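Local coordinates for protein putative Nitroreductase (Anabaena variabilis ATCC 29413, PDB 3EO7) that binds flavin mononucleotide and probably works as an oxidoreductase, as members of the nitroreductase family generally do, at residues P108-V113 and I165-F170; K41-G46 and N127-T132; R338-E343 and I504-R509. All blocks are in the same frame, centred on the assembly; numbering follows the deposited sequence.

Contact 1 pairs two strands of an antiparallel sheet and contact 2 lays a loop on a neighbouring strand of it, their centres about 12 Å apart; contact 3 sets a loop against a strand of a second, mixed sheet, about 30 Å from contact 1 and about 36 Å from contact 2, centre to centre. The first two interleave along the chain: 41-46, 108-113, 127-132, then 165-170. They join through adjacent strands 109-115 and 124-129 and through Tyr112, whose OH meets Lys41 NZ. Contact 3 opens only after both have closed. Each of the two nitroreductase-type regions supplies FMN-binding residues, Ser102 in the first and Arg334, Arg335 and Ser336 in the second, so both meet at one flavin.

Contact 1. Residues P108-V113 and I165-F170; sequences PAEVYV and IVTAVF
Strands 109-113 and 165-169 run antiparallel, their axes 4.5 Å apart at closest approach and their directions 149° apart, and five backbone hydrogen bonds join the two segments. Glu110 and Thr167 form a hydrogen-bonded pair, N to O in both directions, as do Tyr112 and Ile165. The ladder is extended beyond the strand start by Val169 N, which donates to Pro108 O at 2.8 Å in a nearly straight bond. Ala109 with Ala168 and Val111 with Val166 are the non-hydrogen-bonded pairs; on their face of the sheet Ala109 CB touches Val166 CG1 at 3.9 Å, and helix 181-202 packs on Val111 and Ala168. The two strands are sheet neighbours but not a hairpin: 109-115, 124-129 and 134-139 form a meander, and the chain then returns through helices to lay 162-169 along the first strand's other edge, part of the helix-flanked antiparallel sheet of a nitroreductase-type fold. On the opposite face, Tyr112 and Thr167 cross at about a right angle. Thr167 OG1 takes the crowded position between its backbone N and carbonyl carbon (chi1 68°), which sets it at the edge of the tyrosine ring, 3.4 Å from Tyr112 CE1. Both hydroxyls converge on Glu229 OE2; with Lys41 NZ also bridging to Glu229 OE1, that carboxylate is probably kept ionised. Glu110 bends at chi2 (-69°), and its CG lies alongside Val169 CG2 at 3.9 Å. The bend leads the carboxylate away from 165-170, to a salt bridge with Arg172 through OE2 and a hydrogen bond from Asn127 ND2 to OE1. Pro108, at the flavin end of the pair, has its side chain about 8 Å from the bound FMN and rests against FMN-binding Ser102.

Contact 2. Residues K41-G46 and N127-T132; sequences KEYKIG and NYQCRT. With ACT (acetate ion), chain J.
A relay of two side-chain amides and a guanidinium, Asn127, Gln129 and Arg131, runs down one side of segment 127-132 and holds the loop 41-46 by a backbone carbonyl and a carboxylate. Gln129 is its middle link. Bent at chi2 (-79°), it turns NE2 to Lys41 O, 2.8 Å away and almost straight along the N-H, with that oxygen in the amide plane, though NE2 stands above the carbonyl plane. The same nitrogen donates to Asn127 OD1 at 2.8 Å, so both of its protons are used, and Gln129 OE1 receives Arg131 NH2 on a lone pair. These bonds fix which way round the glutamine amide is turned. Arg131, bent at chi3, then reaches Glu42 in a salt bridge: NH1 to OE2 is 2.9 Å, the nitrogen coming from above the carboxylate plane, while NH2 to OE1 is a weak second bond. With the two planes 64° apart, the pair is not a flat bidentate match. One water links Lys41 N to Asn127 OD1, 2.9 Å from the latter. Tyr43 crosses Asn127 at about a right angle, CE1 lying 3.4 Å from OD1 and OH resting 3.5 Å from Asn127 CB. An acetate, probably from the crystallisation liquor, sits beside the loop and takes a weak bond from Tyr43 N. The loop, which lies between helix 9-16 and strand 47-50, thus crosses the sheet at strand 124-129: Tyr43 stacks on Tyr138 of strand 134-139, Lys41 packs on Glu110 of strand 109-115, and Tyr128, directed away from the loop, meets helix 66-82.

Contact 3. Residues R338-E343 and I504-R509; sequences RAYNGE and ITTLGR
Two hydrogen bonds grip Thr506 OG1: it accepts from Tyr340 OH at 2.7 Å and donates to Ser479 O on the neighbouring strand 477-481. A chi1 of 63° puts this oxygen in the crowded position between backbone N and carbonyl carbon, aimed at the tip of the tyrosine. The Tyr340 ring lies lengthwise along the end of strand 500-508, with Thr506 at its edge and Gly508 over one face. Gly508 CA stands 3.9 Å from the ring centroid, only 17° off the normal, a close CH-pi contact; a beta carbon at that glycine would clash with Tyr340 CG. An alanine in place of Tyr340 would remove both ring and hydroxyl and would probably loosen the strand end, losing the cover over Gly508 and one of the two bonds to Thr506 OG1. Beyond the ring, the backbone takes over: Asn341 N donates to Arg509 O at 2.9 Å, nearly along the C=O axis. Asn341 OD1 reaches forward to accept Glu343 N at 2.8 Å and lies 3.4 Å from Arg509 CB. A water bridges Glu343 O and Arg509 N. Glu343 crosses the arginine stem, its CB 3.7 Å from Arg509 CD, but their charged ends remain beyond salt-bridge range, and the guanidinium pairs instead with Glu349. The Asn341–Glu343 bond defines an Asx turn, here in the loop that follows the FMN-binding Arg334, Arg335 and Ser336, an Arg-rich flavin-binding sequence characteristic of the nitroreductase family.

Contact 1. Residues P108-V113 and I165-F170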
loop_
_atom_site.group_PDB
_atom_site.type_symbol
_atom_site.label_atom_id
_atom_site.label_comp_id
_atom_site.label_asym_id
_atom_site.label_seq_id
_atom_site.Cartn_x
_atom_site.Cartn_y
_atom_site.Cartn_z
ATOM N N PRO A 108 -2.802 -11.281 -0.576
ATOM C CA PRO A 108 -4.150 -11.175 -0.005
ATOM C C PRO A 108 -5.108 -10.305 -0.838
ATOM O O PRO A 108 -6.318 -10.548 -0.836
ATOM C CB PRO A 108 -3.898 -10.542 1.386
ATOM C CG PRO A 108 -2.617 -9.752 1.194
ATOM C CD PRO A 108 -1.791 -10.654 0.294
ATOM N N ALA A 109 -4.587 -9.330 -1.578
ATOM C CA ALA A 109 -5.455 -8.414 -2.323
ATOM C C ALA A 109 -6.080 -9.027 -3.568
ATOM O O ALA A 109 -5.447 -9.839 -4.264
ATOM C CB ALA A 109 -4.693 -7.107 -2.693
ATOM N N GLU A 110 -7.347 -8.665 -3.801
ATOM C CA GLU A 110 -8.074 -9.024 -5.013
ATOM C C GLU A 110 -8.581 -7.719 -5.606
ATOM O O GLU A 110 -9.033 -6.829 -4.870
ATOM C CB GLU A 110 -9.297 -9.950 -4.749
ATOM C CG GLU A 110 -8.917 -11.376 -4.671
ATOM C CD GLU A 110 -8.484 -11.938 -6.002
ATOM O OE1 GLU A 110 -9.161 -11.723 -7.057
ATOM O OE2 GLU A 110 -7.482 -12.671 -5.993
ATOM N N VAL A 111 -8.494 -7.634 -6.930
ATOM C CA VAL A 111 -8.921 -6.470 -7.672
ATOM C C VAL A 111 -10.203 -6.761 -8.419
ATOM O O VAL A 111 -10.280 -7.717 -9.205
ATOM C CB VAL A 111 -7.818 -6.006 -8.648
ATOM C CG1 VAL A 111 -8.343 -4.884 -9.601
ATOM C CG2 VAL A 111 -6.551 -5.542 -7.854
ATOM N N TYR A 112 -11.189 -5.895 -8.193
ATOM C CA TYR A 112 -12.441 -5.943 -8.912
ATOM C C TYR A 112 -12.638 -4.659 -9.699
ATOM O O TYR A 112 -12.153 -3.618 -9.303
ATOM C CB TYR A 112 -13.607 -6.073 -7.943
ATOM C CG TYR A 112 -13.590 -7.357 -7.173
ATOM C CD1 TYR A 112 -12.840 -7.480 -6.019
ATOM C CD2 TYR A 112 -14.316 -8.445 -7.616
ATOM C CE1 TYR A 112 -12.781 -8.682 -5.318
ATOM C CE2 TYR A 112 -14.277 -9.659 -6.936
ATOM C CZ TYR A 112 -13.533 -9.768 -5.781
ATOM O OH TYR A 112 -13.517 -10.966 -5.117
ATOM N N VAL A 113 -13.365 -4.760 -10.806
ATOM C CA VAL A 113 -13.799 -3.584 -11.540
ATOM C C VAL A 113 -15.325 -3.578 -11.519
ATOM O O VAL A 113 -15.987 -4.604 -11.819
ATOM C CB VAL A 113 -13.310 -3.565 -13.002
ATOM C CG1 VAL A 113 -13.937 -2.407 -13.773
ATOM C CG2 VAL A 113 -11.774 -3.481 -13.079
ATOM N N ILE A 165 -12.439 -1.903 -6.920
ATOM C CA ILE A 165 -12.588 -2.157 -5.503
ATOM C C ILE A 165 -11.505 -3.170 -5.178
ATOM O O ILE A 165 -11.354 -4.187 -5.888
ATOM C CB ILE A 165 -13.985 -2.660 -5.088
ATOM C CG1 ILE A 165 -15.060 -1.631 -5.511
ATOM C CG2 ILE A 165 -13.987 -2.959 -3.570
ATOM C CD1 ILE A 165 -16.510 -2.071 -5.160
ATOM N N VAL A 166 -10.762 -2.902 -4.105
ATOM C CA VAL A 166 -9.716 -3.808 -3.640
ATOM C C VAL A 166 -10.212 -4.446 -2.367
ATOM O O VAL A 166 -10.596 -3.750 -1.415
ATOM C CB VAL A 166 -8.367 -3.138 -3.358
ATOM C CG1 VAL A 166 -7.306 -4.206 -2.947
ATOM C CG2 VAL A 166 -7.891 -2.396 -4.579
ATOM N N THR A 167 -10.225 -5.774 -2.372
ATOM C CA THR A 167 -10.578 -6.522 -1.191
ATOM C C THR A 167 -9.352 -7.306 -0.710
ATOM O O THR A 167 -8.324 -7.393 -1.426
ATOM C CB THR A 167 -11.650 -7.572 -1.498
ATOM O OG1 THR A 167 -11.097 -8.589 -2.350
ATOM C CG2 THR A 167 -12.924 -6.956 -2.097
ATOM N N ALA A 168 -9.486 -7.880 0.488
ATOM C CA ALA A 168 -8.466 -8.756 1.093
ATOM C C ALA A 168 -9.113 -10.114 1.363
ATOM O O ALA A 168 -10.204 -10.167 1.970
ATOM C CB ALA A 168 -7.894 -8.159 2.436
ATOM N N VAL A 169 -8.460 -11.189 0.904
ATOM C CA VAL A 169 -8.864 -12.581 1.186
ATOM C C VAL A 169 -7.963 -12.941 2.379
ATOM O O VAL A 169 -6.745 -13.205 2.249
ATOM C CB VAL A 169 -8.661 -13.525 -0.014
ATOM C CG1 VAL A 169 -9.055 -14.924 0.372
ATOM C CG2 VAL A 169 -9.479 -13.035 -1.237
ATOM N N PHE A 170 -8.555 -12.881 3.563
ATOM C CA PHE A 170 -7.781 -12.911 4.802
ATOM C C PHE A 170 -6.840 -14.086 4.959
ATOM O O PHE A 170 -5.674 -13.902 5.330
ATOM C CB PHE A 170 -8.712 -12.862 6.007
ATOM C CG PHE A 170 -9.726 -11.745 5.942
ATOM C CD1 PHE A 170 -9.327 -10.396 5.847
ATOM C CD2 PHE A 170 -11.065 -12.034 5.982
ATOM C CE1 PHE A 170 -10.275 -9.392 5.786
ATOM C CE2 PHE A 170 -12.005 -11.018 5.910
ATOM C CZ PHE A 170 -11.596 -9.712 5.807
#

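Contact 2. Residues K41-G46 and N127-T132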
loop_
_atom_site.group_PDB
_atom_site.type_symbol
_atom_site.label_atom_id
_atom_site.label_comp_id
_atom_site.label_asym_id
_atom_site.label_seq_id
_atom_site.Cartn_x
_atom_site.Cartn_y
_atom_site.Cartn_z
ATOM N N LYS A 41 -8.819 -16.239 -7.475
ATOM C CA LYS A 41 -10.211 -16.671 -7.367
ATOM C C LYS A 41 -10.678 -17.371 -8.644
ATOM O O LYS A 41 -10.327 -16.963 -9.759
ATOM C CB LYS A 41 -11.164 -15.515 -7.070
ATOM C CG LYS A 41 -10.931 -14.848 -5.718
ATOM C CD LYS A 41 -12.013 -13.862 -5.319
ATOM C CE LYS A 41 -13.394 -14.472 -5.104
ATOM N NZ LYS A 41 -14.339 -13.529 -4.422
ATOM N N GLU A 42 -11.498 -18.408 -8.471
ATOM C CA GLU A 42 -12.088 -19.149 -9.593
ATOM C C GLU A 42 -13.543 -18.777 -9.757
ATOM O O GLU A 42 -14.266 -18.609 -8.769
ATOM C CB GLU A 42 -12.042 -20.654 -9.331
ATOM C CG GLU A 42 -10.682 -21.174 -8.988
ATOM C CD GLU A 42 -9.729 -21.147 -10.159
ATOM O OE1 GLU A 42 -10.140 -20.739 -11.273
ATOM O OE2 GLU A 42 -8.560 -21.543 -9.948
ATOM N N TYR A 43 -13.970 -18.610 -10.996
ATOM C CA TYR A 43 -15.379 -18.345 -11.306
ATOM C C TYR A 43 -15.879 -19.418 -12.269
ATOM O O TYR A 43 -15.226 -19.750 -13.257
ATOM C CB TYR A 43 -15.570 -16.963 -11.868
ATOM C CG TYR A 43 -15.343 -15.914 -10.844
ATOM C CD1 TYR A 43 -14.059 -15.461 -10.566
ATOM C CD2 TYR A 43 -16.401 -15.383 -10.106
ATOM C CE1 TYR A 43 -13.842 -14.520 -9.624
ATOM C CE2 TYR A 43 -16.175 -14.428 -9.154
ATOM C CZ TYR A 43 -14.879 -14.021 -8.905
ATOM O OH TYR A 43 -14.665 -13.070 -7.969
ATOM N N LYS A 44 -16.999 -20.018 -11.928
ATOM C CA LYS A 44 -17.562 -21.069 -12.756
ATOM C C LYS A 44 -18.579 -20.439 -13.701
ATOM O O LYS A 44 -18.899 -21.010 -14.729
ATOM C CB LYS A 44 -18.204 -22.161 -11.880
ATOM N N ILE A 45 -19.050 -19.238 -13.374
ATOM C CA ILE A 45 -20.066 -18.581 -14.175
ATOM C C ILE A 45 -19.657 -17.155 -14.521
ATOM O O ILE A 45 -19.259 -16.400 -13.658
ATOM C CB ILE A 45 -21.444 -18.610 -13.443
ATOM C CG1 ILE A 45 -21.364 -17.911 -12.077
ATOM C CG2 ILE A 45 -21.917 -20.070 -13.247
ATOM C CD1 ILE A 45 -22.685 -17.889 -11.284
ATOM N N GLY A 46 -19.737 -16.810 -15.798
ATOM C CA GLY A 46 -19.421 -15.468 -16.255
ATOM C C GLY A 46 -18.625 -15.457 -17.539
ATOM O O GLY A 46 -18.026 -16.453 -17.922
ATOM N N ASN A 127 -14.089 -9.516 -11.939
ATOM C CA ASN A 127 -12.933 -9.872 -11.148
ATOM C C ASN A 127 -11.708 -9.879 -12.071
ATOM O O ASN A 127 -11.743 -10.479 -13.156
ATOM C CB ASN A 127 -13.099 -11.244 -10.501
ATOM C CG ASN A 127 -11.866 -11.668 -9.734
ATOM O OD1 ASN A 127 -11.128 -12.511 -10.211
ATOM N ND2 ASN A 127 -11.595 -11.026 -8.581
ATOM N N TYR A 128 -10.633 -9.268 -11.621
ATOM C CA TYR A 128 -9.375 -9.270 -12.367
ATOM C C TYR A 128 -8.608 -10.592 -12.138
ATOM O O TYR A 128 -8.232 -10.925 -11.031
ATOM C CB TYR A 128 -8.492 -8.046 -12.014
ATOM C CG TYR A 128 -7.180 -8.103 -12.788
ATOM C CD1 TYR A 128 -7.176 -8.059 -14.190
ATOM C CD2 TYR A 128 -5.966 -8.257 -12.130
ATOM C CE1 TYR A 128 -5.988 -8.204 -14.913
ATOM C CE2 TYR A 128 -4.759 -8.345 -12.838
ATOM C CZ TYR A 128 -4.780 -8.331 -14.223
ATOM O OH TYR A 128 -3.590 -8.443 -14.867
ATOM N N GLN A 129 -8.371 -11.309 -13.213
ATOM C CA GLN A 129 -7.666 -12.587 -13.178
ATOM C C GLN A 129 -6.203 -12.375 -13.574
ATOM O O GLN A 129 -5.890 -12.215 -14.751
ATOM C CB GLN A 129 -8.335 -13.533 -14.161
ATOM C CG GLN A 129 -9.708 -13.963 -13.738
ATOM C CD GLN A 129 -9.647 -15.048 -12.694
ATOM O OE1 GLN A 129 -8.928 -16.034 -12.867
ATOM N NE2 GLN A 129 -10.375 -14.875 -11.599
ATOM N N CYS A 130 -5.334 -12.329 -12.580
ATOM C CA CYS A 130 -3.895 -12.149 -12.762
ATOM C C CYS A 130 -3.307 -13.226 -13.661
ATOM O O CYS A 130 -2.449 -12.942 -14.486
ATOM C CB CYS A 130 -3.176 -12.192 -11.396
ATOM S SG CYS A 130 -3.606 -10.868 -10.249
ATOM N N ARG A 131 -3.797 -14.456 -13.537
ATOM C CA ARG A 131 -3.209 -15.582 -14.277
ATOM C C ARG A 131 -3.299 -15.489 -15.785
ATOM O O ARG A 131 -2.420 -15.955 -16.495
ATOM C CB ARG A 131 -3.827 -16.908 -13.827
ATOM C CG ARG A 131 -3.324 -17.362 -12.484
ATOM C CD ARG A 131 -4.159 -18.546 -12.036
ATOM N NE ARG A 131 -5.526 -18.072 -11.858
ATOM C CZ ARG A 131 -6.570 -18.826 -11.547
ATOM N NH1 ARG A 131 -6.411 -20.128 -11.329
ATOM N NH2 ARG A 131 -7.768 -18.247 -11.431
ATOM N N THR A 132 -4.377 -14.906 -16.276
ATOM C CA THR A 132 -4.639 -14.834 -17.689
ATOM C C THR A 132 -4.721 -13.389 -18.199
ATOM O O THR A 132 -4.915 -13.157 -19.395
ATOM C CB THR A 132 -5.967 -15.560 -17.971
ATOM O OG1 THR A 132 -6.998 -14.991 -17.154
ATOM C CG2 THR A 132 -5.795 -17.060 -17.650
HETATM C C ACT J . -11.976 -18.863 -13.887
HETATM O O ACT J . -11.427 -17.916 -13.267
HETATM O OXT ACT J . -11.829 -20.001 -13.392
HETATM C CH3 ACT J . -12.780 -18.679 -15.140
HETATM O O HOH W 1 -8.754 -13.567 -8.917
#

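Contact 3. Residues R338-E343 and I504-R509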
loop_
_atom_site.group_PDB
_atom_site.type_symbol
_atom_site.label_atom_id
_atom_site.label_comp_id
_atom_site.label_asym_id
_atom_site.label_seq_id
_atom_site.Cartn_x
_atom_site.Cartn_y
_atom_site.Cartn_z
ATOM N N ARG A 338 16.856 -9.364 -2.610
ATOM C CA ARG A 338 17.125 -10.443 -1.677
ATOM C C ARG A 338 18.208 -10.095 -0.675
ATOM O O ARG A 338 18.096 -10.450 0.496
ATOM C CB ARG A 338 17.537 -11.712 -2.434
ATOM C CG ARG A 338 17.877 -12.911 -1.517
ATOM C CD ARG A 338 18.528 -14.117 -2.254
ATOM N NE ARG A 338 18.530 -15.312 -1.396
ATOM C CZ ARG A 338 17.463 -16.087 -1.169
ATOM N NH1 ARG A 338 16.283 -15.800 -1.721
ATOM N NH2 ARG A 338 17.567 -17.155 -0.373
ATOM N N ALA A 339 19.238 -9.399 -1.130
ATOM C CA ALA A 339 20.393 -9.098 -0.294
ATOM C C ALA A 339 21.141 -7.897 -0.841
ATOM O O ALA A 339 21.106 -7.639 -2.043
ATOM C CB ALA A 339 21.330 -10.331 -0.218
ATOM N N TYR A 340 21.782 -7.159 0.057
ATOM C CA TYR A 340 22.589 -6.000 -0.283
ATOM C C TYR A 340 24.057 -6.342 -0.185
ATOM O O TYR A 340 24.427 -7.256 0.532
ATOM C CB TYR A 340 22.314 -4.819 0.659
ATOM C CG TYR A 340 20.855 -4.426 0.641
ATOM C CD1 TYR A 340 20.209 -4.204 -0.567
ATOM C CD2 TYR A 340 20.159 -4.234 1.826
ATOM C CE1 TYR A 340 18.854 -3.854 -0.612
ATOM C CE2 TYR A 340 18.796 -3.880 1.811
ATOM C CZ TYR A 340 18.171 -3.673 0.600
ATOM O OH TYR A 340 16.837 -3.326 0.570
ATOM N N ASN A 341 24.878 -5.590 -0.909
ATOM C CA ASN A 341 26.346 -5.778 -0.839
ATOM C C ASN A 341 27.004 -4.937 0.244
ATOM O O ASN A 341 28.222 -5.013 0.441
ATOM C CB ASN A 341 27.008 -5.562 -2.210
ATOM C CG ASN A 341 26.884 -4.148 -2.729
ATOM O OD1 ASN A 341 26.489 -3.235 -2.006
ATOM N ND2 ASN A 341 27.221 -3.957 -4.006
ATOM N N GLY A 342 26.222 -4.107 0.923
ATOM C CA GLY A 342 26.746 -3.234 1.970
ATOM C C GLY A 342 27.327 -1.923 1.469
ATOM O O GLY A 342 27.769 -1.104 2.276
ATOM N N GLU A 343 27.337 -1.701 0.158
ATOM C CA GLU A 343 27.852 -0.451 -0.375
ATOM C C GLU A 343 26.911 0.705 -0.056
ATOM O O GLU A 343 25.738 0.494 0.240
ATOM C CB GLU A 343 28.093 -0.532 -1.878
ATOM C CG GLU A 343 29.230 -1.448 -2.264
ATOM C CD GLU A 343 29.433 -1.525 -3.793
ATOM O OE1 GLU A 343 28.508 -1.166 -4.580
ATOM O OE2 GLU A 343 30.526 -1.973 -4.202
ATOM N N ILE A 504 8.661 -0.713 7.729
ATOM C CA ILE A 504 10.078 -0.512 7.489
ATOM C C ILE A 504 10.367 -0.765 6.012
ATOM O O ILE A 504 9.864 -1.717 5.421
ATOM C CB ILE A 504 10.928 -1.494 8.331
ATOM C CG1 ILE A 504 10.674 -1.231 9.807
ATOM C CG2 ILE A 504 12.407 -1.475 7.927
ATOM C CD1 ILE A 504 11.389 -2.237 10.753
ATOM N N THR A 505 11.171 0.111 5.431
ATOM C CA THR A 505 11.643 -0.050 4.055
ATOM C C THR A 505 13.175 0.104 4.052
ATOM O O THR A 505 13.688 1.151 4.424
ATOM C CB THR A 505 11.016 0.941 3.075
ATOM O OG1 THR A 505 9.596 0.815 3.062
ATOM C CG2 THR A 505 11.605 0.745 1.623
ATOM N N THR A 506 13.865 -0.962 3.652
ATOM C CA THR A 506 15.317 -0.999 3.563
ATOM C C THR A 506 15.731 -0.577 2.167
ATOM O O THR A 506 15.024 -0.831 1.201
ATOM C CB THR A 506 15.916 -2.401 3.886
ATOM O OG1 THR A 506 15.457 -3.373 2.922
ATOM C CG2 THR A 506 15.547 -2.850 5.345
ATOM N N LEU A 507 16.879 0.087 2.102
ATOM C CA LEU A 507 17.453 0.572 0.885
ATOM C C LEU A 507 18.953 0.265 0.883
ATOM O O LEU A 507 19.645 0.467 1.882
ATOM C CB LEU A 507 17.259 2.085 0.790
ATOM C CG LEU A 507 15.826 2.599 0.770
ATOM C CD1 LEU A 507 15.750 4.090 1.097
ATOM C CD2 LEU A 507 15.230 2.251 -0.627
ATOM N N GLY A 508 19.452 -0.161 -0.257
ATOM C CA GLY A 508 20.873 -0.500 -0.370
ATOM C C GLY A 508 21.294 -0.670 -1.800
ATOM O O GLY A 508 20.638 -0.164 -2.707
ATOM N N ARG A 509 22.438 -1.331 -1.999
ATOM C CA ARG A 509 22.899 -1.678 -3.343
ATOM C C ARG A 509 22.792 -3.205 -3.418
ATOM O O ARG A 509 23.185 -3.925 -2.499
ATOM C CB ARG A 509 24.314 -1.178 -3.671
ATOM C CG ARG A 509 24.550 0.323 -3.412
ATOM C CD ARG A 509 25.686 0.925 -4.230
ATOM N NE ARG A 509 25.154 1.439 -5.486
ATOM C CZ ARG A 509 24.669 2.676 -5.655
ATOM N NH1 ARG A 509 24.690 3.581 -4.690
ATOM N NH2 ARG A 509 24.187 3.023 -6.835
HETATM O O HOH W 2 23.987 -1.778 0.614
#